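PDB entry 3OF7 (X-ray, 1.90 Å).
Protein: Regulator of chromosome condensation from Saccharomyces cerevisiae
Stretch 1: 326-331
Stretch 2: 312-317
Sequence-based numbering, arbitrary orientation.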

# COMPACT_ATOMS: atom_id res chain seq x y z
N LEU A 326 -1.25 -6.51 8.30
CA LEU A 326 -2.63 -6.98 8.25
C LEU A 326 -2.76 -8.09 7.22
O LEU A 326 -2.48 -7.89 6.04
CB LEU A 326 -3.58 -5.83 7.90
CG LEU A 326 -3.50 -4.58 8.78
CD1 LEU A 326 -4.39 -3.50 8.20
CD2 LEU A 326 -3.90 -4.88 10.24
N ILE A 327 -3.20 -9.25 7.68
CA ILE A 327 -3.29 -10.43 6.81
C ILE A 327 -4.75 -10.81 6.63
O ILE A 327 -5.42 -11.18 7.59
CB ILE A 327 -2.48 -11.61 7.38
CG1 ILE A 327 -0.99 -11.22 7.49
CG2 ILE A 327 -2.65 -12.85 6.50
CD1 ILE A 327 -0.21 -12.03 8.53
N LEU A 328 -5.22 -10.74 5.39
CA LEU A 328 -6.62 -11.03 5.10
C LEU A 328 -6.79 -12.42 4.49
O LEU A 328 -6.15 -12.75 3.50
CB LEU A 328 -7.19 -9.96 4.18
CG LEU A 328 -8.67 -10.08 3.79
CD1 LEU A 328 -9.55 -9.96 5.03
CD2 LEU A 328 -9.01 -8.99 2.77
N SER A 329 -7.68 -13.22 5.08
CA SER A 329 -7.96 -14.56 4.56
C SER A 329 -9.00 -14.50 3.45
O SER A 329 -9.73 -13.52 3.34
CB SER A 329 -8.46 -15.49 5.67
OG SER A 329 -9.78 -15.15 6.05
N GLN A 330 -9.07 -15.56 2.64
CA GLN A 330 -10.11 -15.69 1.62
C GLN A 330 -11.54 -15.66 2.18
O GLN A 330 -12.45 -15.19 1.51
CB GLN A 330 -9.91 -16.97 0.79
CG GLN A 330 -8.84 -16.86 -0.29
CD GLN A 330 -9.14 -15.81 -1.36
OE1 GLN A 330 -10.24 -15.25 -1.41
NE2 GLN A 330 -8.17 -15.54 -2.21
N ASP A 331 -11.71 -16.15 3.41
CA ASP A 331 -13.01 -16.12 4.10
C ASP A 331 -13.38 -14.75 4.67
O ASP A 331 -14.50 -14.54 5.14
CB ASP A 331 -13.04 -17.15 5.25
CG ASP A 331 -13.01 -18.59 4.76
OD1 ASP A 331 -13.16 -18.82 3.53
OD2 ASP A 331 -12.84 -19.49 5.61
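Stretch 2 312-317: NVVIRS

Stretch 2 runs alongside stretch 1 as its antiparallel partner, joined to it mainly through the backbone. Residues 326-329 form the end of a strand that begins earlier in the chain, and 315-317 form the start of one that continues beyond the stretch; Asn312 to Val314 and Gln330 to Asp331 are loop or turn. The two strand axes approach to 4.6 Å, with an angle of 120° between their N-to-C directions, so the pairing is antiparallel in sense but strongly splayed. Together the two stretches bury 499 Å², and Gln330, Arg316 and Leu328 contribute the largest shares.

Leu328 anchors the pairing. It faces Ser317 in an antiparallel hydrogen-bonded pair, with 5.3 Å between the CA atoms of the two residues. Its amide N donates to Ser317 O at 2.8 Å, while Leu328 O receives two hydrogen bonds, one from Arg316 N at 2.8 Å and a longer one from Ser317 N at 3.3 Å. A single carbonyl can serve two successive amides because the register shifts by one residue here, forming a beta bulge. Arg316 has phi/psi of -96/-52, a departure from extended geometry that brings its NH and that of Ser317 round to the same acceptor. The side chains of Leu328 and Ser317 lie on the same face of the sheet, where Leu328 CD2 comes within 3.8 Å of Ser317 OG.

Past the bulge, Ser329 pairs with Ile315 without hydrogen bonds between them, and their CA atoms are 4.5 Å apart. The side chains of this pair diverge: Ile315 points away from stretch 1 along its CA-to-CB bond, yet its side chain, with both chi angles in m, places CD1 3.6 Å from Ile327 CG2 in an apolar contact. Ser329 CB also packs 3.8 Å from Val313 CG2.

Gln330, the residue most covered, extends the backbone ladder beyond the strand. Its amide N donates to Val314 O at 2.7 Å, and the same oxygen lies 3.2 Å from Ser329 CA in a CA-H...O contact, so the Val314 carbonyl is engaged by two consecutive residues of stretch 1. The side chain of Gln330 then follows stretch 2: its CG rests 3.7 Å from Val314 CG1, its CA-to-CB bond is sideways, and with chi1 and chi2 both m its amide group lies close to the Arg316 guanidinium.

The CA-to-CB bond of Arg316 points toward stretch 1, and its chi1 to chi3 are all t, giving an extended side chain. Its CB lies 3.7 Å from Ser329 O, and its CD is 4.3 Å from Leu328 CD2. At the far end Arg316 NH1 donates a weak hydrogen bond to Gln330 OE1 at 3.5 Å. Both Gln330 OE1 and Leu328 CD2 approach the guanidinium at its edge, near its plane, and NE and NH2 are hydrogen-bonded elsewhere in the structure. Arg316 remains exposed, although its side chain touches both Leu328 and Gln330, while four backbone hydrogen bonds join the two stretches.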

# COMPACT_ATOMS: atom_id res chain seq x y z
N ASN A 312 -6.44 -23.76 8.63
CA ASN A 312 -7.67 -23.34 7.97
C ASN A 312 -7.50 -22.19 6.95
O ASN A 312 -8.18 -22.16 5.92
CB ASN A 312 -8.72 -22.94 9.02
CG ASN A 312 -10.07 -22.61 8.41
N VAL A 313 -6.58 -21.27 7.25
CA VAL A 313 -6.56 -19.95 6.58
C VAL A 313 -5.79 -19.87 5.25
O VAL A 313 -4.58 -20.10 5.18
CB VAL A 313 -6.19 -18.78 7.58
CG1 VAL A 313 -5.30 -19.26 8.70
CG2 VAL A 313 -5.56 -17.58 6.87
N VAL A 314 -6.54 -19.55 4.20
CA VAL A 314 -5.98 -19.28 2.88
C VAL A 314 -5.82 -17.76 2.74
O VAL A 314 -6.77 -17.01 2.95
CB VAL A 314 -6.90 -19.84 1.75
CG1 VAL A 314 -6.33 -19.55 0.37
CG2 VAL A 314 -7.11 -21.35 1.93
N ILE A 315 -4.61 -17.33 2.40
CA ILE A 315 -4.28 -15.90 2.30
C ILE A 315 -4.85 -15.27 1.03
O ILE A 315 -4.64 -15.77 -0.08
CB ILE A 315 -2.73 -15.65 2.33
CG1 ILE A 315 -2.05 -16.37 3.51
CG2 ILE A 315 -2.41 -14.14 2.28
CD1 ILE A 315 -2.60 -16.07 4.90
N ARG A 316 -5.58 -14.18 1.20
CA ARG A 316 -6.11 -13.42 0.08
C ARG A 316 -5.18 -12.25 -0.25
O ARG A 316 -4.76 -12.08 -1.40
CB ARG A 316 -7.52 -12.93 0.40
CG ARG A 316 -8.19 -12.08 -0.68
CD ARG A 316 -9.66 -11.99 -0.30
NE ARG A 316 -10.40 -10.92 -0.97
CZ ARG A 316 -10.95 -11.03 -2.18
NH1 ARG A 316 -10.80 -12.14 -2.89
NH2 ARG A 316 -11.63 -10.01 -2.68
N SER A 317 -4.85 -11.45 0.76
CA SER A 317 -4.00 -10.28 0.56
C SER A 317 -3.41 -9.81 1.88
O SER A 317 -3.86 -10.22 2.95
CB SER A 317 -4.78 -9.14 -0.10
OG SER A 317 -5.85 -8.73 0.72